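Local coordinates for putative polysaccharide biosynthesis protein with aminopeptidase-like domain (PDB 3K9T) that binds one zinc ion per subunit and probably acts in the biosynthesis of modified polysaccharides, but is not expected to be a peptidase despite its aminopeptidase-like region, at residues A[91-95]-A[190-194]; A[115-120]-A[137-143]; A[124-128]-A[322-328]. All coordinates share one frame. Residues are numbered along the deposited sequence.

Interaction 1 of 3, residues A[91-95]-A[190-194]; sequences ENNLH and HPSMC. With ZN (zinc ion), chain B.
Two loops meet here, with N93 opposite S192 (CA atoms 6.4 Å apart). N92 is extended (phi/psi -160/124) and opens a short 3-10 turn at 93-95. Its OD1 accepts from L94 N at 3.1 Å, which makes an Asx turn, and its backbone O accepts from H95 N at 3.2 Å. Water 1 donates to N92 OD1 (2.9 Å) and to S192 O (2.6 Å), bridging the segments. N93 makes the main polar contact. Its side chain points at the other loop in the p rotamer, so the amide lies along S192. S192 N donates to N93 OD1 at 3.1 Å, and N93 ND2 makes a weak bond to S192 OG at 2.8 Å. S192 OG also bonds to F27 O. Water 2 accepts from N93 N (2.8 Å) and donates to S192 OG (2.7 Å). N93 OD1 also lies 3.3 Å from P191 CB. L94, in the mt rotamer, adds the apolar part. Its CD2 is 3.9 Å from P191 CG, and its CD1 is 3.8 Å from CG of selenomethionine M193. S192 is the centre of an inverse gamma turn (phi/psi -80/69), closed by M193 N to P191 O at 2.9 Å. H190 binds zinc through NE2 at 2.0 Å, with D196 and H325 as further ligands. The contact docks a loop of the insert on the zinc-ligand loop between strand 181-187 and helix 194-211 of the aminopeptidase-like region.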
ATOM      1  N   GLU A  91     -23.318   6.531 -49.873  1.00 30.94           N
ATOM      2  CA  GLU A  91     -21.897   6.876 -49.749  1.00 31.44           C
ATOM      3  C   GLU A  91     -21.327   6.584 -48.354  1.00 28.21           C
ATOM      4  O   GLU A  91     -20.154   6.245 -48.224  1.00 28.34           O
ATOM      5  CB  GLU A  91     -21.663   8.342 -50.060  1.00 32.86           C
ATOM      6  CG  GLU A  91     -21.958   8.739 -51.499  1.00 41.66           C
ATOM      7  CD  GLU A  91     -21.606  10.203 -51.778  1.00 51.77           C
ATOM      8  OE1 GLU A  91     -21.074  10.882 -50.846  1.00 44.96           O
ATOM      9  OE2 GLU A  91     -21.853  10.652 -52.931  1.00 50.03           O
ATOM     10  N   ASN A  92     -22.135   6.770 -47.318  1.00 25.53           N
ATOM     11  CA  ASN A  92     -21.709   6.508 -45.948  1.00 25.13           C
ATOM     12  C   ASN A  92     -22.954   6.330 -45.080  1.00 25.54           C
ATOM     13  O   ASN A  92     -23.800   7.209 -45.055  1.00 25.45           O
ATOM     14  CB  ASN A  92     -20.830   7.655 -45.429  1.00 23.11           C
ATOM     15  CG  ASN A  92     -19.956   7.237 -44.251  1.00 27.87           C
ATOM     16  OD1 ASN A  92     -20.393   6.506 -43.350  1.00 28.62           O
ATOM     17  ND2 ASN A  92     -18.704   7.685 -44.259  1.00 22.63           N
ATOM     18  N   ASN A  93     -23.088   5.203 -44.380  1.00 25.86           N
ATOM     19  CA  ASN A  93     -24.316   4.992 -43.593  1.00 26.98           C
ATOM     20  C   ASN A  93     -24.326   5.829 -42.295  1.00 27.46           C
ATOM     21  O   ASN A  93     -25.324   5.876 -41.567  1.00 25.83           O
ATOM     22  CB  ASN A  93     -24.651   3.503 -43.392  1.00 22.67           C
ATOM     23  CG  ASN A  93     -23.547   2.727 -42.692  1.00 29.29           C
ATOM     24  OD1 ASN A  93     -22.870   3.245 -41.783  1.00 26.81           O
ATOM     25  ND2 ASN A  93     -23.381   1.453 -43.084  1.00 24.88           N
ATOM     26  N   LEU A  94     -23.213   6.509 -42.030  1.00 27.98           N
ATOM     27  CA  LEU A  94     -23.154   7.423 -40.893  1.00 26.92           C
ATOM     28  C   LEU A  94     -23.966   8.714 -41.174  1.00 25.88           C
ATOM     29  O   LEU A  94     -24.326   9.431 -40.232  1.00 23.00           O
ATOM     30  CB  LEU A  94     -21.706   7.723 -40.493  1.00 27.28           C
ATOM     31  CG  LEU A  94     -20.784   6.592 -39.985  1.00 30.55           C
ATOM     32  CD1 LEU A  94     -19.464   7.206 -39.448  1.00 24.42           C
ATOM     33  CD2 LEU A  94     -21.435   5.708 -38.900  1.00 25.01           C
ATOM     34  N   HIS A  95     -24.276   8.972 -42.456  1.00 25.43           N
ATOM     35  CA  HIS A  95     -25.145  10.087 -42.867  1.00 24.20           C
ATOM     36  C   HIS A  95     -26.579  10.045 -42.291  1.00 26.67           C
ATOM     37  O   HIS A  95     -27.247  11.070 -42.315  1.00 26.53           O
ATOM     38  CB  HIS A  95     -25.265  10.207 -44.394  1.00 23.35           C
ATOM     39  CG  HIS A  95     -24.041  10.736 -45.067  1.00 21.51           C
ATOM     40  ND1 HIS A  95     -23.462  11.934 -44.719  1.00 24.43           N
ATOM     41  CD2 HIS A  95     -23.297  10.243 -46.086  1.00 30.03           C
ATOM     42  CE1 HIS A  95     -22.392  12.141 -45.471  1.00 27.06           C
ATOM     43  NE2 HIS A  95     -22.279  11.140 -46.324  1.00 21.70           N
ATOM     44  N   HIS A 190     -22.902  -1.127 -33.974  1.00 26.88           N
ATOM     45  CA  HIS A 190     -22.311   0.000 -34.699  1.00 26.53           C
ATOM     46  C   HIS A 190     -22.197  -0.275 -36.198  1.00 24.18           C
ATOM     47  O   HIS A 190     -21.745  -1.357 -36.599  1.00 23.83           O
ATOM     48  CB  HIS A 190     -20.944   0.327 -34.165  1.00 26.12           C
ATOM     49  CG  HIS A 190     -20.964   0.996 -32.836  1.00 30.89           C
ATOM     50  ND1 HIS A 190     -21.813   0.612 -31.823  1.00 18.24           N
ATOM     51  CD2 HIS A 190     -20.206   2.004 -32.342  1.00 23.75           C
ATOM     52  CE1 HIS A 190     -21.572   1.353 -30.759  1.00 11.90           C
ATOM     53  NE2 HIS A 190     -20.609   2.206 -31.050  1.00 19.81           N
ATOM     54  N   PRO A 191     -22.590   0.700 -37.021  1.00 21.64           N
ATOM     55  CA  PRO A 191     -22.538   0.554 -38.491  1.00 23.41           C
ATOM     56  C   PRO A 191     -21.120   0.699 -39.072  1.00 21.85           C
ATOM     57  O   PRO A 191     -20.222  -0.015 -38.577  1.00 17.79           O
ATOM     58  CB  PRO A 191     -23.556   1.596 -38.988  1.00 23.72           C
ATOM     59  CG  PRO A 191     -23.626   2.606 -37.887  1.00 20.10           C
ATOM     60  CD  PRO A 191     -23.374   1.879 -36.616  1.00 22.32           C
ATOM     61  N   SER A 192     -20.908   1.574 -40.073  1.00 22.90           N
ATOM     62  CA  SER A 192     -19.590   1.674 -40.767  1.00 25.57           C
ATOM     63  C   SER A 192     -18.530   2.479 -40.004  1.00 25.65           C
ATOM     64  O   SER A 192     -18.152   3.586 -40.399  1.00 23.34           O
ATOM     65  CB  SER A 192     -19.748   2.254 -42.185  1.00 26.24           C
ATOM     66  OG  SER A 192     -20.615   1.464 -42.973  1.00 28.70           O
HETATM   67  N   MSE A 193     -18.089   1.912 -38.888  1.00 27.63           N
HETATM   68  CA  MSE A 193     -16.962   2.412 -38.108  1.00 27.68           C
HETATM   69  C   MSE A 193     -16.136   1.173 -37.730  1.00 28.37           C
HETATM   70  O   MSE A 193     -16.697   0.101 -37.445  1.00 28.01           O
HETATM   71  CB  MSE A 193     -17.424   3.181 -36.873  1.00 28.81           C
HETATM   72  CG  MSE A 193     -18.187   4.494 -37.194  1.00 31.09           C
HETATM   73 SE   MSE A 193     -19.083   5.085 -35.628  0.75 13.57          SE
HETATM   74  CE  MSE A 193     -20.564   3.780 -35.607  1.00 15.83           C
ATOM     75  N   CYS A 194     -14.816   1.333 -37.738  1.00 25.85           N
ATOM     76  CA  CYS A 194     -13.902   0.230 -37.592  1.00 26.29           C
ATOM     77  C   CYS A 194     -13.450  -0.104 -36.157  1.00 25.57           C
ATOM     78  O   CYS A 194     -13.733  -1.183 -35.695  1.00 25.96           O
ATOM     79  CB  CYS A 194     -12.704   0.465 -38.515  1.00 28.03           C
ATOM     80  SG  CYS A 194     -13.169   0.379 -40.274  1.00 26.07           S
TER
HETATM   81 ZN    ZN B 435     -19.536   3.460 -29.830  1.00 27.22          ZN
HETATM   82  O   HOH W   1     -17.977   5.463 -42.150  1.00 44.62           O
HETATM   83  O   HOH W   2     -21.334   3.085 -45.028  1.00 16.14           O

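Interaction 2 of 3, residues A[115-120]-A[137-143]; sequences YLHTIP and WGFSLTQ
T118 OG1 donates to Q143 OE1 at 2.6 Å. F139 N donates to Y115 O at 3.0 Å, H117 N to F139 O at 2.8 Å, and L141 N to H117 O at 3.0 Å. H117 ND1 also donates to F139 O, at 3.3 Å, with the side chain in the m rotamer. Water 3 accepts from I119 N (3.0 Å) and Q143 N (2.8 Å). The three backbone bonds are the ladder of a two-stranded parallel sheet in the insert, made by strands 116-117 and 139-140. L116 pairs with F139 (CA-CA 5.0 Å) and H117 with S140 (4.6 Å). L116 and F139 share one face; H117 and S140 share the other. On the first face L116 CD2 is 3.8 Å from F139 CB. L141, just past the strand, brings CD2 to 4.0 Å from L116 CB. F146 of the helix that follows packs on L116, T118 and L141. T142 is the N-cap of that helix, its OG1 bonded to K145 N. At the other end the Y115 ring makes an offset stack on the six-membered ring of W137, with centroids 4.1 Å apart and planes at 7°. W137 and F139 touch V156 and I158 of strand 153-163.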
ATOM      1  N   TYR A 115     -32.405  19.417 -38.380  1.00 30.48           N
ATOM      2  CA  TYR A 115     -32.191  17.955 -38.458  1.00 31.28           C
ATOM      3  C   TYR A 115     -30.811  17.545 -39.028  1.00 30.48           C
ATOM      4  O   TYR A 115     -30.547  16.362 -39.200  1.00 33.05           O
ATOM      5  CB  TYR A 115     -33.277  17.305 -39.309  1.00 30.42           C
ATOM      6  CG  TYR A 115     -34.660  17.606 -38.822  1.00 32.45           C
ATOM      7  CD1 TYR A 115     -35.319  18.772 -39.212  1.00 31.08           C
ATOM      8  CD2 TYR A 115     -35.320  16.721 -37.960  1.00 32.82           C
ATOM      9  CE1 TYR A 115     -36.595  19.040 -38.752  1.00 32.60           C
ATOM     10  CE2 TYR A 115     -36.590  16.962 -37.511  1.00 26.52           C
ATOM     11  CZ  TYR A 115     -37.224  18.126 -37.899  1.00 38.03           C
ATOM     12  OH  TYR A 115     -38.489  18.377 -37.432  1.00 44.55           O
ATOM     13  N   LEU A 116     -29.956  18.519 -39.321  1.00 28.95           N
ATOM     14  CA  LEU A 116     -28.616  18.281 -39.854  1.00 28.01           C
ATOM     15  C   LEU A 116     -27.617  18.340 -38.703  1.00 27.66           C
ATOM     16  O   LEU A 116     -27.799  19.139 -37.792  1.00 27.61           O
ATOM     17  CB  LEU A 116     -28.261  19.336 -40.922  1.00 26.51           C
ATOM     18  CG  LEU A 116     -29.177  19.339 -42.149  1.00 23.90           C
ATOM     19  CD1 LEU A 116     -28.768  20.393 -43.208  1.00 24.06           C
ATOM     20  CD2 LEU A 116     -29.244  17.933 -42.740  1.00 14.41           C
ATOM     21  N   HIS A 117     -26.586  17.481 -38.740  1.00 27.86           N
ATOM     22  CA  HIS A 117     -25.552  17.409 -37.681  1.00 26.16           C
ATOM     23  C   HIS A 117     -24.150  17.351 -38.258  1.00 26.35           C
ATOM     24  O   HIS A 117     -23.872  16.518 -39.112  1.00 30.70           O
ATOM     25  CB  HIS A 117     -25.814  16.206 -36.764  1.00 25.17           C
ATOM     26  CG  HIS A 117     -27.204  16.195 -36.218  1.00 28.96           C
ATOM     27  ND1 HIS A 117     -28.298  15.851 -36.989  1.00 33.30           N
ATOM     28  CD2 HIS A 117     -27.694  16.569 -35.011  1.00 27.29           C
ATOM     29  CE1 HIS A 117     -29.399  15.992 -36.272  1.00 30.46           C
ATOM     30  NE2 HIS A 117     -29.058  16.421 -35.069  1.00 29.48           N
ATOM     31  N   THR A 118     -23.283  18.237 -37.774  1.00 26.70           N
ATOM     32  CA  THR A 118     -21.885  18.338 -38.194  1.00 27.16           C
ATOM     33  C   THR A 118     -20.952  18.364 -36.972  1.00 28.02           C
ATOM     34  O   THR A 118     -21.408  18.277 -35.821  1.00 27.58           O
ATOM     35  CB  THR A 118     -21.639  19.625 -39.026  1.00 28.04           C
ATOM     36  OG1 THR A 118     -21.964  20.771 -38.244  1.00 26.57           O
ATOM     37  CG2 THR A 118     -22.478  19.644 -40.288  1.00 25.85           C
ATOM     38  N   ILE A 119     -19.645  18.432 -37.224  1.00 28.66           N
ATOM     39  CA  ILE A 119     -18.628  18.551 -36.148  1.00 27.61           C
ATOM     40  C   ILE A 119     -17.776  19.765 -36.538  1.00 28.05           C
ATOM     41  O   ILE A 119     -16.818  19.662 -37.331  1.00 26.34           O
ATOM     42  CB  ILE A 119     -17.780  17.275 -35.947  1.00 25.81           C
ATOM     43  CG1 ILE A 119     -18.676  16.069 -35.631  1.00 28.73           C
ATOM     44  CG2 ILE A 119     -16.785  17.464 -34.818  1.00 15.17           C
ATOM     45  CD1 ILE A 119     -18.013  14.722 -35.913  1.00 23.83           C
ATOM     46  N   PRO A 120     -18.170  20.940 -36.021  1.00 27.82           N
ATOM     47  CA  PRO A 120     -17.516  22.207 -36.374  1.00 26.89           C
ATOM     48  C   PRO A 120     -16.010  22.204 -36.156  1.00 26.16           C
ATOM     49  O   PRO A 120     -15.267  22.842 -36.928  1.00 30.87           O
ATOM     50  CB  PRO A 120     -18.195  23.216 -35.442  1.00 25.22           C
ATOM     51  CG  PRO A 120     -19.528  22.648 -35.188  1.00 24.75           C
ATOM     52  CD  PRO A 120     -19.370  21.155 -35.188  1.00 26.45           C
ATOM     53  N   TRP A 137     -35.475  11.778 -36.330  1.00 25.31           N
ATOM     54  CA  TRP A 137     -34.748  11.553 -37.574  1.00 26.69           C
ATOM     55  C   TRP A 137     -33.645  12.593 -37.806  1.00 28.48           C
ATOM     56  O   TRP A 137     -33.776  13.755 -37.452  1.00 28.59           O
ATOM     57  CB  TRP A 137     -35.688  11.460 -38.798  1.00 28.20           C
ATOM     58  CG  TRP A 137     -36.380  12.721 -39.206  1.00 29.77           C
ATOM     59  CD1 TRP A 137     -37.572  13.165 -38.749  1.00 29.39           C
ATOM     60  CD2 TRP A 137     -35.934  13.688 -40.171  1.00 27.72           C
ATOM     61  NE1 TRP A 137     -37.893  14.355 -39.345  1.00 33.77           N
ATOM     62  CE2 TRP A 137     -36.910  14.695 -40.231  1.00 32.31           C
ATOM     63  CE3 TRP A 137     -34.804  13.804 -40.980  1.00 37.65           C
ATOM     64  CZ2 TRP A 137     -36.799  15.811 -41.071  1.00 32.06           C
ATOM     65  CZ3 TRP A 137     -34.695  14.922 -41.833  1.00 42.16           C
ATOM     66  CH2 TRP A 137     -35.689  15.906 -41.865  1.00 35.20           C
ATOM     67  N   GLY A 138     -32.546  12.175 -38.408  1.00 29.37           N
ATOM     68  CA  GLY A 138     -31.467  13.107 -38.661  1.00 30.31           C
ATOM     69  C   GLY A 138     -30.530  12.712 -39.778  1.00 29.22           C
ATOM     70  O   GLY A 138     -30.465  11.549 -40.171  1.00 29.93           O
ATOM     71  N   PHE A 139     -29.831  13.705 -40.310  1.00 27.04           N
ATOM     72  CA  PHE A 139     -28.773  13.475 -41.262  1.00 25.72           C
ATOM     73  C   PHE A 139     -27.485  14.064 -40.690  1.00 27.27           C
ATOM     74  O   PHE A 139     -27.494  15.183 -40.113  1.00 26.27           O
ATOM     75  CB  PHE A 139     -29.054  14.147 -42.605  1.00 25.07           C
ATOM     76  CG  PHE A 139     -30.045  13.430 -43.463  1.00 25.56           C
ATOM     77  CD1 PHE A 139     -29.631  12.437 -44.347  1.00 29.41           C
ATOM     78  CD2 PHE A 139     -31.400  13.716 -43.367  1.00 28.19           C
ATOM     79  CE1 PHE A 139     -30.545  11.759 -45.142  1.00 26.78           C
ATOM     80  CE2 PHE A 139     -32.325  13.047 -44.161  1.00 25.87           C
ATOM     81  CZ  PHE A 139     -31.899  12.068 -45.048  1.00 31.49           C
ATOM     82  N   SER A 140     -26.382  13.326 -40.866  1.00 24.41           N
ATOM     83  CA  SER A 140     -25.065  13.823 -40.532  1.00 23.99           C
ATOM     84  C   SER A 140     -24.293  14.179 -41.803  1.00 24.69           C
ATOM     85  O   SER A 140     -24.460  13.536 -42.829  1.00 23.70           O
ATOM     86  CB  SER A 140     -24.318  12.757 -39.766  1.00 25.68           C
ATOM     87  OG  SER A 140     -24.763  12.697 -38.438  1.00 25.85           O
ATOM     88  N   LEU A 141     -23.451  15.206 -41.738  1.00 26.51           N
ATOM     89  CA  LEU A 141     -22.576  15.577 -42.875  1.00 26.34           C
ATOM     90  C   LEU A 141     -21.356  16.352 -42.395  1.00 27.14           C
ATOM     91  O   LEU A 141     -21.303  16.789 -41.229  1.00 23.29           O
ATOM     92  CB  LEU A 141     -23.311  16.411 -43.920  1.00 25.42           C
ATOM     93  CG  LEU A 141     -23.782  17.809 -43.541  1.00 24.71           C
ATOM     94  CD1 LEU A 141     -24.151  18.540 -44.809  1.00 22.01           C
ATOM     95  CD2 LEU A 141     -24.945  17.762 -42.531  1.00 18.30           C
ATOM     96  N   THR A 142     -20.364  16.523 -43.274  1.00 26.74           N
ATOM     97  CA  THR A 142     -19.200  17.272 -42.844  1.00 26.74           C
ATOM     98  C   THR A 142     -19.594  18.728 -42.787  1.00 26.99           C
ATOM     99  O   THR A 142     -20.485  19.179 -43.533  1.00 24.79           O
ATOM    100  CB  THR A 142     -17.931  17.089 -43.729  1.00 28.89           C
ATOM    101  OG1 THR A 142     -18.088  17.742 -45.016  1.00 25.40           O
ATOM    102  CG2 THR A 142     -17.551  15.576 -43.833  1.00 18.99           C
ATOM    103  N   GLN A 143     -18.971  19.435 -41.854  1.00 25.32           N
ATOM    104  CA  GLN A 143     -19.125  20.871 -41.775  1.00 26.18           C
ATOM    105  C   GLN A 143     -18.757  21.492 -43.116  1.00 24.92           C
ATOM    106  O   GLN A 143     -19.455  22.364 -43.580  1.00 23.89           O
ATOM    107  CB  GLN A 143     -18.210  21.453 -40.682  1.00 28.48           C
ATOM    108  CG  GLN A 143     -18.400  22.942 -40.418  1.00 27.97           C
ATOM    109  CD  GLN A 143     -19.780  23.235 -39.881  1.00 28.43           C
ATOM    110  OE1 GLN A 143     -20.233  22.633 -38.878  1.00 18.89           O
ATOM    111  NE2 GLN A 143     -20.473  24.148 -40.551  1.00 21.47           N
TER
HETATM  112  O   HOH W   3     -17.855  18.149 -39.577  1.00 20.38           O

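Interaction 3 of 3, residues A[124-128]-A[322-328]; sequences DRIPY and DGYHTSA. With ZN (zinc ion), chain B.
H325 is a ligand of the zinc site, and here its loop, 322-328, is held by segment 124-128 of the insert. H325 NE2 binds zinc at 2.0 Å, and D196 and H190 bind the same ion. The Y128 side chain, in the t rotamer, turns its ring edge to the face of the H325 imidazole. This edge-to-face pair has centroids 5.3 Å apart and planes at 84°. Y128 N donates to H325 O at 2.9 Å. Next along, S327 N donates to I126 O at 3.1 Å, so P127 and T326 form a single bridge with CA atoms 4.5 Å apart. I126 N donates to S327 OG at 2.8 Å. The ligand loop folds as a type II beta turn from G323 to T326. H325 takes its third position, with the positive phi this turn type needs (phi/psi 57/30). G323, at phi/psi 101/-6, has a conformation that calls for glycine. T326 OG1 donates to G323 O at 2.7 Å and accepts from A328 N at 3.1 Å, the latter an ST turn. At the outer end R125 extends with chi1 m and the other chi angles t. It makes a two-pronged salt bridge, NH1 to D322 OD1 at 3.1 Å and NH2 to D322 OD2 at 3.2 Å. A328 CB and G323 CA lie over one face of its guanidinium, and R125 NE is 3.7 Å from A328 CB.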
ATOM      1  N   ASP A 124     -14.225  18.002 -41.526  1.00 27.66           N
ATOM      2  CA  ASP A 124     -14.199  16.914 -42.480  1.00 29.22           C
ATOM      3  C   ASP A 124     -14.813  15.595 -41.937  1.00 27.87           C
ATOM      4  O   ASP A 124     -14.717  14.563 -42.591  1.00 27.04           O
ATOM      5  CB  ASP A 124     -12.739  16.664 -42.828  1.00 30.09           C
ATOM      6  CG  ASP A 124     -11.831  16.422 -41.543  1.00 44.57           C
ATOM      7  OD1 ASP A 124     -12.067  17.011 -40.429  1.00 32.52           O
ATOM      8  OD2 ASP A 124     -10.841  15.648 -41.678  1.00 62.61           O
ATOM      9  N   ARG A 125     -15.425  15.617 -40.755  1.00 24.43           N
ATOM     10  CA  ARG A 125     -15.940  14.384 -40.162  1.00 23.68           C
ATOM     11  C   ARG A 125     -17.434  14.306 -40.195  1.00 23.85           C
ATOM     12  O   ARG A 125     -18.109  15.312 -40.078  1.00 23.96           O
ATOM     13  CB  ARG A 125     -15.448  14.251 -38.714  1.00 24.48           C
ATOM     14  CG  ARG A 125     -13.928  14.045 -38.648  1.00 22.40           C
ATOM     15  CD  ARG A 125     -13.446  13.834 -37.271  1.00 21.73           C
ATOM     16  NE  ARG A 125     -11.981  13.786 -37.187  1.00 20.66           N
ATOM     17  CZ  ARG A 125     -11.307  13.725 -36.038  1.00 27.85           C
ATOM     18  NH1 ARG A 125     -11.967  13.691 -34.892  1.00 28.03           N
ATOM     19  NH2 ARG A 125      -9.973  13.696 -36.024  1.00 26.86           N
ATOM     20  N   ILE A 126     -17.954  13.095 -40.382  1.00 27.17           N
ATOM     21  CA  ILE A 126     -19.390  12.862 -40.309  1.00 25.98           C
ATOM     22  C   ILE A 126     -19.668  12.342 -38.895  1.00 27.16           C
ATOM     23  O   ILE A 126     -19.089  11.367 -38.453  1.00 27.08           O
ATOM     24  CB  ILE A 126     -19.879  11.871 -41.377  1.00 25.77           C
ATOM     25  CG1 ILE A 126     -19.460  12.339 -42.781  1.00 27.00           C
ATOM     26  CG2 ILE A 126     -21.421  11.705 -41.295  1.00 24.10           C
ATOM     27  CD1 ILE A 126     -19.572  11.238 -43.886  1.00 28.67           C
ATOM     28  N   PRO A 127     -20.529  13.025 -38.154  1.00 27.75           N
ATOM     29  CA  PRO A 127     -20.818  12.464 -36.850  1.00 28.05           C
ATOM     30  C   PRO A 127     -21.785  11.270 -36.906  1.00 24.71           C
ATOM     31  O   PRO A 127     -22.696  11.259 -37.726  1.00 23.46           O
ATOM     32  CB  PRO A 127     -21.448  13.637 -36.090  1.00 27.94           C
ATOM     33  CG  PRO A 127     -21.991  14.544 -37.126  1.00 31.26           C
ATOM     34  CD  PRO A 127     -21.202  14.311 -38.389  1.00 29.79           C
ATOM     35  N   TYR A 128     -21.554  10.292 -36.031  1.00 22.85           N
ATOM     36  CA  TYR A 128     -22.457   9.151 -35.818  1.00 24.07           C
ATOM     37  C   TYR A 128     -23.466   9.463 -34.723  1.00 23.66           C
ATOM     38  O   TYR A 128     -23.101   9.748 -33.598  1.00 23.95           O
ATOM     39  CB  TYR A 128     -21.648   7.891 -35.461  1.00 27.53           C
ATOM     40  CG  TYR A 128     -22.439   6.701 -34.944  1.00 22.78           C
ATOM     41  CD1 TYR A 128     -23.464   6.115 -35.692  1.00 21.66           C
ATOM     42  CD2 TYR A 128     -22.120   6.144 -33.726  1.00 35.86           C
ATOM     43  CE1 TYR A 128     -24.183   5.023 -35.195  1.00 24.44           C
ATOM     44  CE2 TYR A 128     -22.821   5.050 -33.215  1.00 41.07           C
ATOM     45  CZ  TYR A 128     -23.853   4.504 -33.943  1.00 29.88           C
ATOM     46  OH  TYR A 128     -24.467   3.406 -33.397  1.00 38.98           O
ATOM     47  N   ASP A 322      -9.705  10.038 -30.414  1.00 32.89           N
ATOM     48  CA  ASP A 322      -9.959  11.087 -31.390  1.00 32.48           C
ATOM     49  C   ASP A 322     -10.485  10.504 -32.683  1.00 31.54           C
ATOM     50  O   ASP A 322      -9.817   9.707 -33.329  1.00 31.16           O
ATOM     51  CB  ASP A 322      -8.706  11.873 -31.691  1.00 33.21           C
ATOM     52  CG  ASP A 322      -8.976  13.075 -32.584  1.00 38.34           C
ATOM     53  OD1 ASP A 322     -10.032  13.729 -32.422  1.00 39.13           O
ATOM     54  OD2 ASP A 322      -8.113  13.362 -33.434  1.00 42.24           O
ATOM     55  N   GLY A 323     -11.692  10.915 -33.044  1.00 31.33           N
ATOM     56  CA  GLY A 323     -12.343  10.412 -34.228  1.00 31.32           C
ATOM     57  C   GLY A 323     -13.378   9.361 -33.947  1.00 28.72           C
ATOM     58  O   GLY A 323     -14.103   8.955 -34.843  1.00 27.46           O
ATOM     59  N   TYR A 324     -13.484   8.930 -32.702  1.00 29.92           N
ATOM     60  CA  TYR A 324     -14.477   7.917 -32.377  1.00 30.71           C
ATOM     61  C   TYR A 324     -15.877   8.521 -32.589  1.00 28.43           C
ATOM     62  O   TYR A 324     -16.062   9.736 -32.529  1.00 28.15           O
ATOM     63  CB  TYR A 324     -14.250   7.343 -30.974  1.00 32.15           C
ATOM     64  CG  TYR A 324     -15.232   7.733 -29.941  1.00 34.56           C
ATOM     65  CD1 TYR A 324     -15.271   9.020 -29.466  1.00 34.26           C
ATOM     66  CD2 TYR A 324     -16.106   6.774 -29.389  1.00 49.75           C
ATOM     67  CE1 TYR A 324     -16.189   9.390 -28.510  1.00 37.54           C
ATOM     68  CE2 TYR A 324     -17.022   7.126 -28.418  1.00 46.29           C
ATOM     69  CZ  TYR A 324     -17.047   8.452 -27.988  1.00 47.56           C
ATOM     70  OH  TYR A 324     -17.925   8.879 -27.019  1.00 66.51           O
ATOM     71  N   HIS A 325     -16.820   7.661 -32.930  1.00 25.29           N
ATOM     72  CA  HIS A 325     -18.178   8.051 -33.305  1.00 24.47           C
ATOM     73  C   HIS A 325     -18.210   9.031 -34.474  1.00 23.37           C
ATOM     74  O   HIS A 325     -19.089   9.848 -34.591  1.00 22.16           O
ATOM     75  CB  HIS A 325     -18.960   8.522 -32.064  1.00 21.37           C
ATOM     76  CG  HIS A 325     -19.396   7.390 -31.187  1.00 26.69           C
ATOM     77  ND1 HIS A 325     -20.301   7.540 -30.167  1.00 22.99           N
ATOM     78  CD2 HIS A 325     -19.070   6.073 -31.206  1.00 23.73           C
ATOM     79  CE1 HIS A 325     -20.496   6.374 -29.580  1.00 24.18           C
ATOM     80  NE2 HIS A 325     -19.760   5.470 -30.193  1.00 24.53           N
ATOM     81  N   THR A 326     -17.228   8.932 -35.353  1.00 26.46           N
ATOM     82  CA  THR A 326     -17.219   9.701 -36.577  1.00 24.20           C
ATOM     83  C   THR A 326     -16.643   8.857 -37.720  1.00 27.30           C
ATOM     84  O   THR A 326     -16.080   7.774 -37.499  1.00 30.48           O
ATOM     85  CB  THR A 326     -16.358  10.974 -36.464  1.00 26.24           C
ATOM     86  OG1 THR A 326     -14.987  10.634 -36.704  1.00 18.61           O
ATOM     87  CG2 THR A 326     -16.525  11.684 -35.086  1.00 22.52           C
ATOM     88  N   SER A 327     -16.782   9.380 -38.942  1.00 26.49           N
ATOM     89  CA  SER A 327     -16.301   8.742 -40.150  1.00 23.84           C
ATOM     90  C   SER A 327     -14.774   8.619 -40.204  1.00 23.68           C
ATOM     91  O   SER A 327     -14.235   7.983 -41.087  1.00 25.65           O
ATOM     92  CB  SER A 327     -16.802   9.527 -41.360  1.00 25.05           C
ATOM     93  OG  SER A 327     -16.426  10.905 -41.290  1.00 21.01           O
ATOM     94  N   ALA A 328     -14.077   9.252 -39.268  1.00 24.40           N
ATOM     95  CA  ALA A 328     -12.622   9.159 -39.154  1.00 22.11           C
ATOM     96  C   ALA A 328     -12.227   7.735 -38.700  1.00 23.15           C
ATOM     97  O   ALA A 328     -11.146   7.250 -39.016  1.00 26.09           O
ATOM     98  CB  ALA A 328     -12.120  10.223 -38.170  1.00 17.58           C
TER
HETATM   99 ZN    ZN B 435     -19.536   3.460 -29.830  1.00 27.22          ZN
HETATM  100  O   HOH W   4     -13.959  11.337 -42.419  1.00 41.61           O

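From the N terminus, the insert first supplies 91-95, then 115-120, 124-128 and 137-143. The aminopeptidase-like region follows with 190-194 and 322-328. Interaction 2 closes a short loop within the insert, and it lies inside the longer loop that interaction 1 closes. Interaction 3 crosses both, because 124-128 leaves the middle of these loops to meet 322-328 far along the chain. Interactions 1 and 3 both tie the insert to zinc-ligand loops, and H190 and H325 meet at the metal. Interaction 2 joins them from the insert side: S140 O probably bonds to H95 ND1, and S140 OG to P127 O.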